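Local structure of transketolase (Campylobacter jejuni, 3L84) at residues K598-G606 / F618-I629; S43-P53 / S74-D82. The protein belongs to the transketolase family, dimeric enzymes that depend on thiamine diphosphate and are built from two cofactor-binding domains and a C-terminal domain. One frame throughout, in Å; residues are numbered along the deposited sequence. Where two conformers were deposited one is given.

Interaction 1: residues K598-G606 / F618-I629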
loop_
_atom_site.group_PDB
_atom_site.type_symbol
_atom_site.label_atom_id
_atom_site.label_comp_id
_atom_site.label_asym_id
_atom_site.label_seq_id
_atom_site.Cartn_x
_atom_site.Cartn_y
_atom_site.Cartn_z
ATOM N N LYS A 598 8.229 -7.143 29.689
ATOM C CA LYS A 598 7.232 -6.090 29.634
ATOM C C LYS A 598 7.554 -5.176 28.463
ATOM O O LYS A 598 8.720 -4.996 28.152
ATOM C CB LYS A 598 7.218 -5.242 30.913
ATOM C CG LYS A 598 6.874 -5.997 32.196
ATOM C CD LYS A 598 6.840 -5.054 33.384
ATOM C CE LYS A 598 6.475 -5.812 34.611
ATOM N NZ LYS A 598 6.402 -4.833 35.768
ATOM N N VAL A 599 6.536 -4.572 27.858
ATOM C CA VAL A 599 6.709 -3.646 26.768
ATOM C C VAL A 599 5.944 -2.370 27.061
ATOM O O VAL A 599 4.754 -2.429 27.358
ATOM C CB VAL A 599 6.254 -4.262 25.438
ATOM C CG1 VAL A 599 6.301 -3.258 24.294
ATOM C CG2 VAL A 599 7.074 -5.511 25.112
ATOM N N TYR A 600 6.657 -1.246 26.988
ATOM C CA TYR A 600 6.168 0.089 27.221
ATOM C C TYR A 600 6.162 0.809 25.884
ATOM O O TYR A 600 7.164 1.333 25.442
ATOM C CB TYR A 600 7.086 0.802 28.211
ATOM C CG TYR A 600 6.550 2.065 28.841
ATOM C CD1 TYR A 600 5.731 2.012 29.942
ATOM C CD2 TYR A 600 6.875 3.310 28.339
ATOM C CE1 TYR A 600 5.266 3.148 30.549
ATOM C CE2 TYR A 600 6.411 4.448 28.948
ATOM C CZ TYR A 600 5.612 4.353 30.053
ATOM O OH TYR A 600 5.115 5.467 30.710
ATOM N N GLY A 601 4.989 0.775 25.245
ATOM C CA GLY A 601 4.827 1.272 23.897
ATOM C C GLY A 601 3.608 2.144 23.775
ATOM O O GLY A 601 3.157 2.765 24.751
ATOM N N ILE A 602 3.034 2.163 22.570
ATOM C CA ILE A 602 1.822 2.905 22.284
ATOM C C ILE A 602 0.823 1.927 21.676
ATOM O O ILE A 602 1.163 1.283 20.668
ATOM C CB ILE A 602 2.112 4.070 21.316
ATOM C CG1 ILE A 602 3.214 4.967 21.818
ATOM C CG2 ILE A 602 0.807 4.856 21.011
ATOM C CD1 ILE A 602 3.659 5.992 20.759
ATOM N N GLU A 603 -0.371 1.892 22.192
ATOM C CA GLU A 603 -1.394 0.917 21.739
ATOM C C GLU A 603 -2.496 1.567 20.923
ATOM O O GLU A 603 -3.331 0.848 20.350
ATOM C CB GLU A 603 -1.959 0.175 22.933
ATOM C CG GLU A 603 -0.942 -0.715 23.592
ATOM C CD GLU A 603 -1.543 -1.490 24.735
ATOM O OE1 GLU A 603 -1.922 -2.670 24.520
ATOM O OE2 GLU A 603 -1.679 -0.904 25.845
ATOM N N SER A 604 -2.560 2.881 20.893
ATOM C CA SER A 604 -3.586 3.642 20.196
ATOM C C SER A 604 -2.957 4.386 19.032
ATOM O O SER A 604 -1.750 4.379 18.859
ATOM C CB SER A 604 -4.247 4.632 21.173
ATOM O OG SER A 604 -3.360 5.663 21.517
ATOM N N PHE A 605 -3.775 5.099 18.272
ATOM C CA PHE A 605 -3.273 6.125 17.380
ATOM C C PHE A 605 -2.794 7.347 18.165
ATOM O O PHE A 605 -3.047 7.462 19.384
ATOM C CB PHE A 605 -4.264 6.508 16.301
ATOM C CG PHE A 605 -4.544 5.392 15.328
ATOM C CD1 PHE A 605 -3.565 4.985 14.430
ATOM C CD2 PHE A 605 -5.776 4.762 15.274
ATOM C CE1 PHE A 605 -3.801 3.972 13.504
ATOM C CE2 PHE A 605 -6.020 3.734 14.374
ATOM C CZ PHE A 605 -5.018 3.338 13.479
ATOM N N GLY A 606 -2.080 8.222 17.505
ATOM C CA GLY A 606 -1.510 9.396 18.142
ATOM C C GLY A 606 -2.453 10.567 18.330
ATOM O O GLY A 606 -3.665 10.395 18.440
ATOM N N PHE A 618 1.661 10.225 25.931
ATOM C CA PHE A 618 1.813 8.802 25.713
ATOM C C PHE A 618 2.780 8.130 26.680
ATOM O O PHE A 618 3.050 6.926 26.564
ATOM C CB PHE A 618 2.144 8.547 24.214
ATOM C CG PHE A 618 0.926 8.690 23.357
ATOM C CD1 PHE A 618 -0.032 7.700 23.354
ATOM C CD2 PHE A 618 0.686 9.838 22.639
ATOM C CE1 PHE A 618 -1.193 7.888 22.629
ATOM C CE2 PHE A 618 -0.459 10.026 21.892
ATOM C CZ PHE A 618 -1.381 9.049 21.864
ATOM N N GLY A 619 3.229 8.885 27.694
ATOM C CA GLY A 619 3.948 8.271 28.795
ATOM C C GLY A 619 5.439 8.258 28.712
ATOM O O GLY A 619 6.086 7.629 29.544
ATOM N N PHE A 620 6.012 8.947 27.751
ATOM C CA PHE A 620 7.474 8.911 27.525
ATOM C C PHE A 620 8.169 9.979 28.318
ATOM O O PHE A 620 8.560 11.018 27.807
ATOM C CB PHE A 620 7.795 8.920 26.023
ATOM C CG PHE A 620 7.278 7.694 25.330
ATOM C CD1 PHE A 620 8.018 6.519 25.352
ATOM C CD2 PHE A 620 6.036 7.673 24.739
ATOM C CE1 PHE A 620 7.520 5.362 24.787
ATOM C CE2 PHE A 620 5.535 6.516 24.187
ATOM C CZ PHE A 620 6.274 5.343 24.217
ATOM N N SER A 621 8.231 9.726 29.625
ATOM C CA SER A 621 8.973 10.565 30.579
ATOM C C SER A 621 9.673 9.650 31.557
ATOM O O SER A 621 9.235 8.523 31.789
ATOM C CB SER A 621 8.062 11.521 31.355
ATOM O OG SER A 621 7.318 10.801 32.329
ATOM N N VAL A 622 10.730 10.157 32.167
ATOM C CA VAL A 622 11.459 9.373 33.151
ATOM C C VAL A 622 10.526 8.977 34.306
ATOM O O VAL A 622 10.509 7.822 34.760
ATOM C CB VAL A 622 12.702 10.140 33.666
ATOM C CG1 VAL A 622 13.335 9.433 34.906
ATOM C CG2 VAL A 622 13.694 10.266 32.533
ATOM N N SER A 623 9.773 9.922 34.847
ATOM C CA SER A 623 8.952 9.619 36.017
ATOM C C SER A 623 7.941 8.510 35.700
ATOM O O SER A 623 7.747 7.602 36.508
ATOM C CB SER A 623 8.226 10.865 36.513
ATOM O OG SER A 623 9.145 11.802 37.054
ATOM N N LYS A 624 7.307 8.584 34.534
ATOM C CA LYS A 624 6.284 7.590 34.201
ATOM C C LYS A 624 6.899 6.224 33.930
ATOM O O LYS A 624 6.352 5.190 34.309
ATOM C CB LYS A 624 5.422 8.046 33.039
ATOM C CG LYS A 624 4.529 9.233 33.400
ATOM C CD LYS A 624 3.721 9.701 32.237
ATOM C CE LYS A 624 2.696 10.777 32.564
ATOM N NZ LYS A 624 1.925 11.209 31.353
ATOM N N LEU A 625 8.040 6.205 33.227
ATOM C CA LEU A 625 8.665 4.939 32.932
ATOM C C LEU A 625 9.199 4.275 34.195
ATOM O O LEU A 625 9.013 3.090 34.404
ATOM C CB LEU A 625 9.759 5.095 31.865
ATOM C CG LEU A 625 10.530 3.832 31.544
ATOM C CD1 LEU A 625 9.626 2.702 31.063
ATOM C CD2 LEU A 625 11.601 4.131 30.472
ATOM N N VAL A 626 9.823 5.049 35.058
ATOM C CA VAL A 626 10.282 4.495 36.333
ATOM C C VAL A 626 9.132 3.957 37.174
ATOM O O VAL A 626 9.241 2.895 37.758
ATOM C CB VAL A 626 11.084 5.535 37.112
ATOM C CG1 VAL A 626 11.306 5.112 38.596
ATOM C CG2 VAL A 626 12.425 5.811 36.426
ATOM N N ASN A 627 8.026 4.683 37.226
ATOM C CA ASN A 627 6.834 4.178 37.937
ATOM C C ASN A 627 6.319 2.865 37.369
ATOM O O ASN A 627 5.947 1.966 38.129
ATOM C CB ASN A 627 5.753 5.261 38.005
ATOM C CG ASN A 627 6.072 6.317 39.026
ATOM O OD1 ASN A 627 6.921 6.128 39.905
ATOM N ND2 ASN A 627 5.403 7.462 38.906
ATOM N N PHE A 628 6.324 2.735 36.044
ATOM C CA PHE A 628 5.940 1.505 35.389
ATOM C C PHE A 628 6.897 0.351 35.762
ATOM O O PHE A 628 6.456 -0.754 36.117
ATOM C CB PHE A 628 5.934 1.747 33.885
ATOM C CG PHE A 628 5.631 0.524 33.068
ATOM C CD1 PHE A 628 4.311 0.126 32.820
ATOM C CD2 PHE A 628 6.652 -0.231 32.534
ATOM C CE1 PHE A 628 4.042 -1.003 32.068
ATOM C CE2 PHE A 628 6.389 -1.340 31.749
ATOM C CZ PHE A 628 5.082 -1.746 31.516
ATOM N N ILE A 629 8.204 0.609 35.702
ATOM C CA ILE A 629 9.206 -0.426 35.996
ATOM C C ILE A 629 9.095 -0.887 37.457
ATOM O O ILE A 629 9.279 -2.067 37.744
ATOM C CB ILE A 629 10.600 0.090 35.659
ATOM C CG1 ILE A 629 10.713 0.277 34.131
ATOM C CG2 ILE A 629 11.707 -0.846 36.189
ATOM C CD1 ILE A 629 11.983 0.926 33.656
HETATM O O HOH W 1 4.677 -2.652 35.576
HETATM O O HOH W 2 9.093 -4.093 35.921
HETATM O O HOH W 3 1.668 5.037 25.145
#
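Strand 598-600, an outermost strand of the mixed sheet in the transketolase C-terminal domain, runs nearly antiparallel to helix 622-629, their short axes 10.5 Å apart at 163°, with Tyr600 opposite Leu625 and Ile602 opposite Phe618. Strand and helix are thus the two layers of an alpha/beta packing, and Tyr600 is its centre. With CG anti to the backbone N (chi1 -165°), the Tyr600 ring reaches across to the chain that leads into the helix. There its hydroxyl donates to Gly619 O, 2.6 Å from Tyr600 OH, which lies somewhat out of the carbonyl plane. Gly619, at positive phi, is the C-prime residue of the Schellman motif closing helix 611-617, so the tyrosine ties itself to the turn between two helices. Leu625 CD1 sits over one face of the Tyr600 ring in a CH-pi contact. The same ring presents its edge to two phenylalanine faces, Phe620 and Phe628, in edge-to-face pairs; the closer is Phe628, with ring centroids 4.8 Å apart and planes at 60°. Farther along, Ile602 divides its branches: CG1 meets the edge of Phe620, while CG2 packs on Phe618 CD1 at 3.8 Å. The far end of the Phe618 ring lies against Phe605 O and Gly606 CA, and Ser604 OG, which donates to Phe605 O, stands at its edge. One water donates to both Gly601 O and Phe618 O. At the other end the extended Lys598 chain runs alongside Phe628, in the opposite direction, and its ammonium reaches the last turn of the helix through water: one water joins Lys598 NZ to Phe628 O, and a second, 2.8 Å from Lys598 NZ, donates to Ile629 O.

Interaction 2: residues S43-P53 / S74-D82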
loop_
_atom_site.group_PDB
_atom_site.type_symbol
_atom_site.label_atom_id
_atom_site.label_comp_id
_atom_site.label_asym_id
_atom_site.label_seq_id
_atom_site.Cartn_x
_atom_site.Cartn_y
_atom_site.Cartn_z
ATOM N N SER A 43 10.321 -12.280 -30.654
ATOM C CA SER A 43 11.589 -13.013 -30.619
ATOM C C SER A 43 12.573 -12.591 -31.726
ATOM O O SER A 43 13.787 -12.737 -31.559
ATOM C CB SER A 43 11.375 -14.529 -30.673
ATOM O OG SER A 43 11.000 -14.972 -31.967
ATOM N N TYR A 44 12.069 -12.073 -32.844
ATOM C CA TYR A 44 12.915 -11.603 -33.948
ATOM C C TYR A 44 13.473 -10.223 -33.703
ATOM O O TYR A 44 14.392 -9.808 -34.396
ATOM C CB TYR A 44 12.116 -11.605 -35.260
ATOM C CG TYR A 44 11.829 -12.985 -35.781
ATOM C CD1 TYR A 44 12.655 -13.560 -36.749
ATOM C CD2 TYR A 44 10.779 -13.743 -35.272
ATOM C CE1 TYR A 44 12.424 -14.825 -37.207
ATOM C CE2 TYR A 44 10.543 -15.030 -35.736
ATOM C CZ TYR A 44 11.368 -15.565 -36.712
ATOM O OH TYR A 44 11.146 -16.832 -37.188
ATOM N N HIS A 45 12.874 -9.483 -32.769
ATOM C CA HIS A 45 13.316 -8.127 -32.461
ATOM C C HIS A 45 14.200 -8.048 -31.212
ATOM O O HIS A 45 15.047 -7.162 -31.114
ATOM C CB HIS A 45 12.092 -7.229 -32.249
ATOM C CG HIS A 45 11.304 -7.002 -33.494
ATOM N ND1 HIS A 45 11.493 -5.900 -34.294
ATOM C CD2 HIS A 45 10.350 -7.748 -34.084
ATOM C CE1 HIS A 45 10.667 -5.977 -35.328
ATOM N NE2 HIS A 45 9.973 -7.100 -35.236
ATOM N N LEU A 46 13.983 -8.938 -30.263
ATOM C CA LEU A 46 14.654 -8.883 -28.975
ATOM C C LEU A 46 16.134 -9.156 -29.146
ATOM O O LEU A 46 16.534 -10.147 -29.792
ATOM C CB LEU A 46 14.041 -9.941 -28.050
ATOM C CG LEU A 46 14.339 -9.835 -26.568
ATOM C CD1 LEU A 46 13.594 -8.619 -26.005
ATOM C CD2 LEU A 46 13.957 -11.095 -25.832
ATOM N N LYS A 47 16.951 -8.273 -28.576
ATOM C CA LYS A 47 18.392 -8.415 -28.594
ATOM C C LYS A 47 18.822 -8.899 -27.207
ATOM O O LYS A 47 18.581 -8.224 -26.186
ATOM C CB LYS A 47 19.001 -7.066 -28.914
ATOM C CG LYS A 47 20.495 -7.051 -29.068
ATOM C CD LYS A 47 21.008 -5.613 -29.049
ATOM C CE LYS A 47 20.871 -4.988 -27.676
ATOM N NZ LYS A 47 21.739 -3.850 -27.528
ATOM N N HIS A 48 19.395 -10.081 -27.151
ATOM C CA HIS A 48 19.719 -10.750 -25.892
ATOM C C HIS A 48 20.678 -11.895 -26.133
ATOM O O HIS A 48 20.737 -12.445 -27.235
ATOM C CB HIS A 48 18.430 -11.229 -25.190
ATOM C CG HIS A 48 17.652 -12.317 -25.878
ATOM N ND1 HIS A 48 17.147 -12.259 -27.170
ATOM C CD2 HIS A 48 17.220 -13.486 -25.365
ATOM C CE1 HIS A 48 16.474 -13.380 -27.420
ATOM N NE2 HIS A 48 16.489 -14.129 -26.329
ATOM N N ASN A 49 21.441 -12.229 -25.103
ATOM C CA ASN A 49 22.352 -13.362 -25.143
ATOM C C ASN A 49 21.912 -14.433 -24.132
ATOM O O ASN A 49 22.139 -14.289 -22.945
ATOM C CB ASN A 49 23.792 -12.949 -24.856
ATOM C CG ASN A 49 24.738 -14.099 -25.058
ATOM O OD1 ASN A 49 24.283 -15.238 -25.320
ATOM N ND2 ASN A 49 26.030 -13.827 -25.017
ATOM N N PRO A 50 21.225 -15.490 -24.607
ATOM C CA PRO A 50 20.771 -16.548 -23.706
ATOM C C PRO A 50 21.898 -17.149 -22.851
ATOM O O PRO A 50 21.627 -17.671 -21.779
ATOM C CB PRO A 50 20.165 -17.575 -24.675
ATOM C CG PRO A 50 19.763 -16.801 -25.862
ATOM C CD PRO A 50 20.870 -15.763 -26.008
ATOM N N LYS A 51 23.142 -17.123 -23.324
ATOM C CA LYS A 51 24.251 -17.701 -22.569
ATOM C C LYS A 51 24.914 -16.666 -21.649
ATOM O O LYS A 51 25.814 -17.008 -20.871
ATOM C CB LYS A 51 25.291 -18.307 -23.516
ATOM C CG LYS A 51 24.724 -19.375 -24.435
ATOM C CD LYS A 51 24.080 -20.535 -23.688
ATOM C CE LYS A 51 23.779 -21.708 -24.638
ATOM N NZ LYS A 51 22.828 -22.733 -24.065
ATOM N N ASN A 52 24.479 -15.403 -21.721
ATOM C CA ASN A 52 24.905 -14.366 -20.750
ATOM C C ASN A 52 23.745 -13.427 -20.456
ATOM O O ASN A 52 23.649 -12.326 -20.999
ATOM C CB ASN A 52 26.126 -13.559 -21.182
ATOM C CG ASN A 52 26.517 -12.552 -20.134
ATOM O OD1 ASN A 52 26.046 -12.645 -18.977
ATOM N ND2 ASN A 52 27.319 -11.567 -20.489
ATOM N N PRO A 53 22.887 -13.840 -19.540
ATOM C CA PRO A 53 21.740 -13.030 -19.145
ATOM C C PRO A 53 22.103 -11.744 -18.402
ATOM O O PRO A 53 21.206 -10.980 -18.071
ATOM C CB PRO A 53 20.940 -13.975 -18.231
ATOM C CG PRO A 53 21.390 -15.320 -18.647
ATOM C CD PRO A 53 22.820 -15.194 -18.963
ATOM N N SER A 74 8.623 -21.180 -21.397
ATOM C CA SER A 74 8.706 -21.828 -22.703
ATOM C C SER A 74 9.697 -21.101 -23.615
ATOM O O SER A 74 10.560 -21.734 -24.253
ATOM C CB SER A 74 7.340 -21.860 -23.346
ATOM O OG SER A 74 6.394 -22.671 -22.652
ATOM N N PHE A 75 9.570 -19.769 -23.658
ATOM C CA PHE A 75 10.445 -18.937 -24.474
ATOM C C PHE A 75 11.905 -19.013 -24.019
ATOM O O PHE A 75 12.811 -19.125 -24.844
ATOM C CB PHE A 75 9.936 -17.502 -24.451
ATOM C CG PHE A 75 10.839 -16.535 -25.157
ATOM C CD1 PHE A 75 11.024 -16.623 -26.517
ATOM C CD2 PHE A 75 11.566 -15.606 -24.451
ATOM C CE1 PHE A 75 11.897 -15.753 -27.173
ATOM C CE2 PHE A 75 12.423 -14.731 -25.117
ATOM C CZ PHE A 75 12.567 -14.813 -26.469
ATOM N N LEU A 76 12.153 -18.989 -22.712
ATOM C CA LEU A 76 13.549 -19.081 -22.224
ATOM C C LEU A 76 14.157 -20.427 -22.602
ATOM O O LEU A 76 15.307 -20.506 -23.068
ATOM C CB LEU A 76 13.617 -18.860 -20.717
ATOM C CG LEU A 76 13.198 -17.488 -20.221
ATOM C CD1 LEU A 76 13.229 -17.412 -18.675
ATOM C CD2 LEU A 76 14.076 -16.361 -20.802
ATOM N N HIS A 77 13.401 -21.513 -22.437
ATOM C CA HIS A 77 13.898 -22.834 -22.812
ATOM C C HIS A 77 14.210 -22.897 -24.319
ATOM O O HIS A 77 15.269 -23.337 -24.753
ATOM C CB HIS A 77 12.871 -23.921 -22.484
ATOM C CG HIS A 77 13.317 -25.263 -22.944
ATOM N ND1 HIS A 77 12.740 -25.963 -23.984
ATOM C CD2 HIS A 77 14.401 -25.973 -22.563
ATOM C CE1 HIS A 77 13.426 -27.082 -24.179
ATOM N NE2 HIS A 77 14.443 -27.101 -23.341
ATOM N N LEU A 78 13.256 -22.464 -25.124
ATOM C CA LEU A 78 13.408 -22.530 -26.580
ATOM C C LEU A 78 14.559 -21.681 -27.090
ATOM O O LEU A 78 15.197 -22.035 -28.079
ATOM C CB LEU A 78 12.121 -22.102 -27.276
ATOM C CG LEU A 78 10.979 -23.113 -27.150
ATOM C CD1 LEU A 78 9.617 -22.440 -27.429
ATOM C CD2 LEU A 78 11.189 -24.286 -28.110
ATOM N N SER A 79 14.799 -20.551 -26.448
ATOM C CA SER A 79 15.845 -19.620 -26.862
ATOM C C SER A 79 17.229 -19.998 -26.420
ATOM O O SER A 79 18.203 -19.328 -26.848
ATOM C CB SER A 79 15.546 -18.212 -26.350
ATOM O OG SER A 79 14.345 -17.743 -26.905
ATOM N N GLY A 80 17.386 -21.026 -25.563
ATOM C CA GLY A 80 18.708 -21.483 -25.169
ATOM C C GLY A 80 19.192 -21.031 -23.825
ATOM O O GLY A 80 20.386 -21.209 -23.526
ATOM N N TYR A 81 18.321 -20.498 -22.985
ATOM C CA TYR A 81 18.690 -20.173 -21.615
ATOM C C TYR A 81 18.859 -21.460 -20.828
ATOM O O TYR A 81 18.486 -22.550 -21.276
ATOM C CB TYR A 81 17.632 -19.295 -20.978
ATOM C CG TYR A 81 17.612 -17.869 -21.468
ATOM C CD1 TYR A 81 17.037 -17.536 -22.667
ATOM C CD2 TYR A 81 18.157 -16.836 -20.711
ATOM C CE1 TYR A 81 16.990 -16.207 -23.098
ATOM C CE2 TYR A 81 18.130 -15.526 -21.146
ATOM C CZ TYR A 81 17.593 -15.217 -22.333
ATOM O OH TYR A 81 17.526 -13.906 -22.779
ATOM N N ASP A 82 19.385 -21.335 -19.609
ATOM C CA ASP A 82 19.658 -22.486 -18.762
ATOM C C ASP A 82 18.382 -22.891 -18.039
ATOM O O ASP A 82 18.226 -22.720 -16.821
ATOM C CB ASP A 82 20.768 -22.125 -17.765
ATOM C CG ASP A 82 21.223 -23.295 -16.943
ATOM O OD1 ASP A 82 21.025 -24.465 -17.356
ATOM O OD2 ASP A 82 21.767 -23.012 -15.865
HETATM O O HOH W 4 20.873 -18.822 -19.292
#
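Pro50 packs on one face of the Tyr81 ring where the loop 43-53 passes the C-terminal end of helix 69-79, in the thiamine diphosphate binding domain. Here the packing is tight: Pro50 CA stands over the centre of the Tyr81 ring, 3.7 Å from its centroid and 8° off the normal, a CH-pi contact, while Leu76 CD2 covers the opposite face. The phenol is thereby clamped between Pro50 of the loop and Leu76 of the preceding helix. Pro50 CG also presses to 3.1 Å from Ser79 O, a buried carbonyl with no polar partner. His48 extends this core as part of an aromatic cluster: its ring lies near parallel to Phe75 with little overlap, and Leu46 CD2 lies over one face of the imidazole. That same methyl touches the edge of Phe75, 4.0 Å from Phe75 CE2, and Ser43 CB adds a contact at Phe75 CE1.

The solvent side is looser and polar. Lys51, exposed and bent at chi2 (-58°), brings NZ back to Gly80 O at 2.9 Å, in the carbonyl plane; Gly80 has positive phi and closes the helix in a Schellman motif. Nearby a water links Pro50 O to Asp82 N, and Pro53 CG only grazes Tyr81. The loop itself is shaped by a type I turn from Asn49 to Asn52, within which Asn49 OD1 accepts from Lys51 N in an Asx turn. Helix 293-310 touches His48, Pro50 and Lys51, so this loop, between helix 30-42 and strand 60-63, runs between that helix and helix 69-79.

In the fold
Interaction 2 comes first along the chain and closes well before interaction 1 opens; their centres are 59 Å apart, on opposite sides of the chain's centre, and their nearest atoms about 42 Å apart. They share no sheet or helix. Interaction 2 belongs to the N-terminal thiamine diphosphate binding domain, whose five-stranded parallel sheet includes strand 60-63, and interaction 1 to the C-terminal domain with its mixed sheet. The pyrimidine binding domain lies between these domains in sequence. Each contact is thus local packing within its own domain, although Phe605 in interaction 1 also packs on Leu430 of the second subunit.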